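Local structure of nucleoporin NUP82 (Saccharomyces cerevisiae, 3PBP) at residues Tyr25-Ile38 and Phe69-Leu82. The protein is a structural component of the nuclear pore complex, represented here by its own N-terminal domain, and may help dock transport factors. The protein carries 1 engineered substitution. Sequence-based numbering, arbitrary orientation.
Sequences YIFSSQNGTRIVFI and FHVISSTSGDLLCL
The phenol of Tyr-25 bonds to a backbone carbonyl from an unusual direction: OH donates to Phe-69 O at 3.0 Å while lying 54° out of that carbonyl's plane, away from a lone-pair position. This joins two neighbouring blades of the domain's beta-propeller. Each blade contributes the hairpin of its first two strands, and strands 25-29 and 70-73 run nearly parallel (10°), their axes 8.0 Å apart at closest approach. That spacing fits packing through side chains, and the hydrogen bonds between the segments all have side-chain donors. With CG anti to its carbonyl carbon (chi1 -51°), Tyr-25 extends its ring toward segment 69-82, where Val-71 CG2 lies over one face; the modelled carbon spacing there is too short to be taken literally. A phenylalanine here would probably keep the face for Val-71 but leave Phe-69 O without its hydroxyl partner. Phe-27 fills the middle of the interface. Ser-73 CB stands over one face in a CH-pi contact, 3.9 Å from the Phe-27 ring centroid, whereas Val-71 CG2 meets the edge. Leu-80 divides its methyls: CD2 approaches Phe-27 CE2 (3.7 Å), and CD1 meets Ile-38 CD1 tip to tip at 3.6 Å. At the turn end the contact becomes polar. Ser-29 OG donates to Ser-76 O, although the hydroxyl's placement is uncertain; Ser-76 OG accepts from Asp-78 N, forming an ST turn, and is hydrogen-bonded to Asp-139 OD2. Trp-95 makes a cation-pi contact with Arg-34. The guanidinium, with Gln-30 NE2 lying over the centre of one face, forms a salt bridge with Asp-78; the planes stand almost perpendicular, and one carboxylate oxygen, OD1, takes weak bonds from both Arg-34 NH1 (3.3 Å) and Arg-34 NH2 (3.4 Å).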
loop_
_atom_site.group_PDB
_atom_site.type_symbol
_atom_site.label_atom_id
_atom_site.label_comp_id
_atom_site.label_asym_id
_atom_site.label_seq_id
_atom_site.Cartn_x
_atom_site.Cartn_y
_atom_site.Cartn_z
ATOM N N TYR A 25 -4.708 3.380 25.753
ATOM C CA TYR A 25 -5.415 3.031 24.532
ATOM C C TYR A 25 -6.754 2.405 24.842
ATOM O O TYR A 25 -6.975 1.891 25.928
ATOM C CB TYR A 25 -4.593 2.065 23.694
ATOM C CG TYR A 25 -3.175 2.530 23.463
ATOM C CD1 TYR A 25 -2.188 2.341 24.438
ATOM C CD2 TYR A 25 -2.809 3.146 22.262
ATOM C CE1 TYR A 25 -0.869 2.749 24.223
ATOM C CE2 TYR A 25 -1.493 3.557 22.037
ATOM C CZ TYR A 25 -0.527 3.355 23.022
ATOM O OH TYR A 25 0.778 3.760 22.809
ATOM N N ILE A 26 -7.647 2.456 23.869
ATOM C CA ILE A 26 -8.969 1.882 24.029
ATOM C C ILE A 26 -9.440 1.366 22.671
ATOM O O ILE A 26 -9.229 2.012 21.644
ATOM C CB ILE A 26 -9.961 2.934 24.576
ATOM C CG1 ILE A 26 -11.330 2.290 24.793
ATOM C CG2 ILE A 26 -10.037 4.133 23.619
ATOM C CD1 ILE A 26 -12.352 3.236 25.355
ATOM N N PHE A 27 -10.050 0.188 22.666
ATOM C CA PHE A 27 -10.551 -0.425 21.432
ATOM C C PHE A 27 -11.880 -1.085 21.757
ATOM O O PHE A 27 -12.170 -1.381 22.927
ATOM C CB PHE A 27 -9.597 -1.506 20.940
ATOM C CG PHE A 27 -8.169 -1.080 20.906
ATOM C CD1 PHE A 27 -7.676 -0.327 19.830
ATOM C CD2 PHE A 27 -7.307 -1.415 21.960
ATOM C CE1 PHE A 27 -6.346 0.086 19.801
ATOM C CE2 PHE A 27 -5.973 -1.007 21.942
ATOM C CZ PHE A 27 -5.487 -0.251 20.856
ATOM N N SER A 28 -12.694 -1.308 20.733
ATOM C CA SER A 28 -13.971 -1.965 20.932
ATOM C C SER A 28 -14.022 -3.079 19.916
ATOM O O SER A 28 -13.190 -3.150 19.022
ATOM C CB SER A 28 -15.147 -1.003 20.762
ATOM O OG SER A 28 -15.244 -0.549 19.432
ATOM N N SER A 29 -15.007 -3.950 20.058
ATOM C CA SER A 29 -15.134 -5.114 19.195
ATOM C C SER A 29 -16.602 -5.540 19.138
ATOM O O SER A 29 -17.408 -5.123 19.979
ATOM C CB SER A 29 -14.303 -6.246 19.809
ATOM O OG SER A 29 -13.625 -6.968 18.815
ATOM N N GLN A 30 -16.940 -6.383 18.168
ATOM C CA GLN A 30 -18.303 -6.887 18.021
ATOM C C GLN A 30 -19.389 -5.816 18.180
ATOM O O GLN A 30 -20.180 -5.829 19.127
ATOM C CB GLN A 30 -18.534 -8.028 19.013
ATOM C CG GLN A 30 -17.499 -9.137 18.901
ATOM C CD GLN A 30 -17.786 -10.325 19.816
ATOM O OE1 GLN A 30 -18.656 -10.268 20.695
ATOM N NE2 GLN A 30 -17.042 -11.403 19.622
ATOM N N ASN A 31 -19.412 -4.882 17.238
ATOM C CA ASN A 31 -20.390 -3.802 17.234
ATOM C C ASN A 31 -20.414 -2.942 18.504
ATOM O O ASN A 31 -21.485 -2.616 19.014
ATOM C CB ASN A 31 -21.777 -4.379 16.958
ATOM C CG ASN A 31 -22.769 -3.320 16.537
ATOM O OD1 ASN A 31 -22.476 -2.468 15.685
ATOM N ND2 ASN A 31 -23.955 -3.369 17.121
ATOM N N GLY A 32 -19.222 -2.571 18.985
ATOM C CA GLY A 32 -19.082 -1.738 20.174
ATOM C C GLY A 32 -19.557 -2.408 21.450
ATOM O O GLY A 32 -19.858 -1.758 22.456
ATOM N N THR A 33 -19.597 -3.730 21.406
ATOM C CA THR A 33 -20.072 -4.532 22.511
ATOM C C THR A 33 -18.971 -4.922 23.493
ATOM O O THR A 33 -19.225 -5.031 24.678
ATOM C CB THR A 33 -20.824 -5.777 21.931
ATOM O OG1 THR A 33 -22.132 -5.846 22.504
ATOM C CG2 THR A 33 -20.069 -7.090 22.176
ATOM N N ARG A 34 -17.745 -5.115 23.016
ATOM C CA ARG A 34 -16.637 -5.498 23.905
ATOM C C ARG A 34 -15.617 -4.374 23.953
ATOM O O ARG A 34 -15.235 -3.848 22.915
ATOM C CB ARG A 34 -15.900 -6.738 23.397
ATOM C CG ARG A 34 -16.729 -7.950 23.024
ATOM C CD ARG A 34 -15.967 -8.662 21.927
ATOM N NE ARG A 34 -15.448 -9.969 22.303
ATOM C CZ ARG A 34 -14.451 -10.572 21.665
ATOM N NH1 ARG A 34 -13.858 -9.979 20.640
ATOM N NH2 ARG A 34 -14.076 -11.789 22.025
ATOM N N ILE A 35 -15.144 -4.037 25.148
ATOM C CA ILE A 35 -14.169 -2.964 25.321
ATOM C C ILE A 35 -12.806 -3.462 25.799
ATOM O O ILE A 35 -12.737 -4.322 26.678
ATOM C CB ILE A 35 -14.683 -1.934 26.351
ATOM C CG1 ILE A 35 -15.951 -1.268 25.825
ATOM C CG2 ILE A 35 -13.606 -0.893 26.641
ATOM C CD1 ILE A 35 -16.665 -0.462 26.886
ATOM N N VAL A 36 -11.739 -2.932 25.207
ATOM C CA VAL A 36 -10.379 -3.267 25.620
ATOM C C VAL A 36 -9.735 -1.940 26.009
ATOM O O VAL A 36 -9.805 -0.959 25.265
ATOM C CB VAL A 36 -9.542 -3.962 24.499
ATOM C CG1 VAL A 36 -8.108 -4.199 24.972
ATOM C CG2 VAL A 36 -10.149 -5.309 24.162
ATOM N N PHE A 37 -9.104 -1.926 27.176
ATOM C CA PHE A 37 -8.496 -0.722 27.729
ATOM C C PHE A 37 -7.074 -0.993 28.201
ATOM O O PHE A 37 -6.859 -1.870 29.034
ATOM C CB PHE A 37 -9.368 -0.273 28.905
ATOM C CG PHE A 37 -8.992 1.053 29.489
ATOM C CD1 PHE A 37 -9.195 2.230 28.780
ATOM C CD2 PHE A 37 -8.491 1.134 30.783
ATOM C CE1 PHE A 37 -8.908 3.465 29.356
ATOM C CE2 PHE A 37 -8.204 2.362 31.362
ATOM C CZ PHE A 37 -8.415 3.530 30.646
ATOM N N ILE A 38 -6.101 -0.259 27.668
ATOM C CA ILE A 38 -4.702 -0.446 28.076
ATOM C C ILE A 38 -4.200 0.737 28.912
ATOM O O ILE A 38 -4.336 1.903 28.521
ATOM C CB ILE A 38 -3.761 -0.639 26.867
ATOM C CG1 ILE A 38 -4.152 -1.903 26.108
ATOM C CG2 ILE A 38 -2.319 -0.755 27.345
ATOM C CD1 ILE A 38 -3.203 -2.253 25.007
ATOM N N PHE A 69 5.661 3.799 21.446
ATOM C CA PHE A 69 4.945 2.645 20.922
ATOM C C PHE A 69 3.581 2.996 20.336
ATOM O O PHE A 69 2.929 3.941 20.772
ATOM C CB PHE A 69 4.719 1.605 22.030
ATOM C CG PHE A 69 5.849 0.649 22.213
ATOM C CD1 PHE A 69 7.063 1.074 22.739
ATOM C CD2 PHE A 69 5.716 -0.674 21.820
ATOM C CE1 PHE A 69 8.138 0.185 22.866
ATOM C CE2 PHE A 69 6.786 -1.575 21.940
ATOM C CZ PHE A 69 7.997 -1.146 22.460
ATOM N N HIS A 70 3.170 2.222 19.336
ATOM C CA HIS A 70 1.851 2.355 18.721
ATOM C C HIS A 70 1.194 1.013 19.036
ATOM O O HIS A 70 1.889 -0.015 19.110
ATOM C CB HIS A 70 1.931 2.471 17.203
ATOM C CG HIS A 70 2.552 3.739 16.708
ATOM N ND1 HIS A 70 3.885 4.040 16.885
ATOM C CD2 HIS A 70 2.035 4.750 15.971
ATOM C CE1 HIS A 70 4.165 5.178 16.273
ATOM N NE2 HIS A 70 3.059 5.629 15.710
ATOM N N VAL A 71 -0.115 1.003 19.267
ATOM C CA VAL A 71 -0.782 -0.277 19.505
ATOM C C VAL A 71 -2.076 -0.297 18.700
ATOM O O VAL A 71 -2.835 0.683 18.686
ATOM C CB VAL A 71 -1.090 -0.552 21.018
ATOM C CG1 VAL A 71 0.071 -0.130 21.889
ATOM C CG2 VAL A 71 -2.323 0.133 21.434
ATOM N N ILE A 72 -2.314 -1.397 17.995
ATOM C CA ILE A 72 -3.524 -1.517 17.203
ATOM C C ILE A 72 -4.219 -2.801 17.585
ATOM O O ILE A 72 -3.614 -3.698 18.159
ATOM C CB ILE A 72 -3.217 -1.540 15.688
ATOM C CG1 ILE A 72 -2.243 -2.672 15.378
ATOM C CG2 ILE A 72 -2.618 -0.222 15.260
ATOM C CD1 ILE A 72 -1.976 -2.864 13.920
ATOM N N SER A 73 -5.495 -2.890 17.246
ATOM C CA SER A 73 -6.289 -4.065 17.563
ATOM C C SER A 73 -6.837 -4.715 16.310
ATOM O O SER A 73 -7.114 -4.040 15.329
ATOM C CB SER A 73 -7.451 -3.662 18.469
ATOM O OG SER A 73 -8.442 -4.676 18.530
ATOM N N SER A 74 -6.974 -6.033 16.325
ATOM C CA SER A 74 -7.548 -6.698 15.171
ATOM C C SER A 74 -9.042 -6.354 15.248
ATOM O O SER A 74 -9.585 -6.165 16.336
ATOM C CB SER A 74 -7.336 -8.204 15.270
ATOM O OG SER A 74 -8.052 -8.745 16.359
ATOM N N THR A 75 -9.707 -6.255 14.101
ATOM C CA THR A 75 -11.129 -5.916 14.095
ATOM C C THR A 75 -11.951 -6.900 14.916
ATOM O O THR A 75 -12.931 -6.514 15.553
ATOM C CB THR A 75 -11.668 -5.866 12.663
ATOM O OG1 THR A 75 -11.065 -4.767 11.978
ATOM C CG2 THR A 75 -13.168 -5.676 12.654
ATOM N N SER A 76 -11.554 -8.172 14.887
ATOM C CA SER A 76 -12.239 -9.208 15.655
ATOM C C SER A 76 -12.112 -8.909 17.140
ATOM O O SER A 76 -12.898 -9.390 17.946
ATOM C CB SER A 76 -11.603 -10.557 15.400
ATOM O OG SER A 76 -10.339 -10.610 16.029
ATOM N N GLY A 77 -11.097 -8.130 17.499
ATOM C CA GLY A 77 -10.875 -7.776 18.891
ATOM C C GLY A 77 -10.185 -8.853 19.694
ATOM O O GLY A 77 -10.117 -8.772 20.911
ATOM N N ASP A 78 -9.652 -9.865 19.022
ATOM C CA ASP A 78 -8.998 -10.949 19.738
ATOM C C ASP A 78 -7.499 -10.740 19.920
ATOM O O ASP A 78 -6.873 -11.330 20.804
ATOM C CB ASP A 78 -9.276 -12.266 19.023
ATOM C CG ASP A 78 -10.769 -12.557 18.902
ATOM O OD1 ASP A 78 -11.537 -12.208 19.836
ATOM O OD2 ASP A 78 -11.177 -13.144 17.873
ATOM N N LEU A 79 -6.922 -9.880 19.091
ATOM C CA LEU A 79 -5.501 -9.620 19.178
ATOM C C LEU A 79 -5.119 -8.135 19.212
ATOM O O LEU A 79 -5.792 -7.271 18.626
ATOM C CB LEU A 79 -4.780 -10.268 18.003
ATOM C CG LEU A 79 -4.868 -11.768 17.825
ATOM C CD1 LEU A 79 -3.919 -12.178 16.694
ATOM C CD2 LEU A 79 -4.508 -12.450 19.125
ATOM N N LEU A 80 -4.016 -7.862 19.912
ATOM C CA LEU A 80 -3.445 -6.529 20.017
ATOM C C LEU A 80 -2.023 -6.625 19.461
ATOM O O LEU A 80 -1.349 -7.652 19.586
ATOM C CB LEU A 80 -3.390 -6.069 21.467
ATOM C CG LEU A 80 -4.724 -5.726 22.116
ATOM C CD1 LEU A 80 -4.454 -5.323 23.554
ATOM C CD2 LEU A 80 -5.435 -4.595 21.353
ATOM N N CYS A 81 -1.588 -5.559 18.809
ATOM C CA CYS A 81 -0.255 -5.515 18.259
ATOM C C CYS A 81 0.397 -4.242 18.771
ATOM O O CYS A 81 -0.055 -3.136 18.459
ATOM C CB CYS A 81 -0.297 -5.500 16.736
ATOM S SG CYS A 81 1.346 -5.585 16.005
ATOM N N LEU A 82 1.440 -4.405 19.581
ATOM C CA LEU A 82 2.159 -3.271 20.151
ATOM C C LEU A 82 3.532 -3.229 19.490
ATOM O O LEU A 82 4.252 -4.242 19.449
ATOM C CB LEU A 82 2.276 -3.430 21.675
ATOM C CG LEU A 82 0.953 -3.810 22.362
ATOM C CD1 LEU A 82 0.797 -5.317 22.289
ATOM C CD2 LEU A 82 0.914 -3.351 23.801
#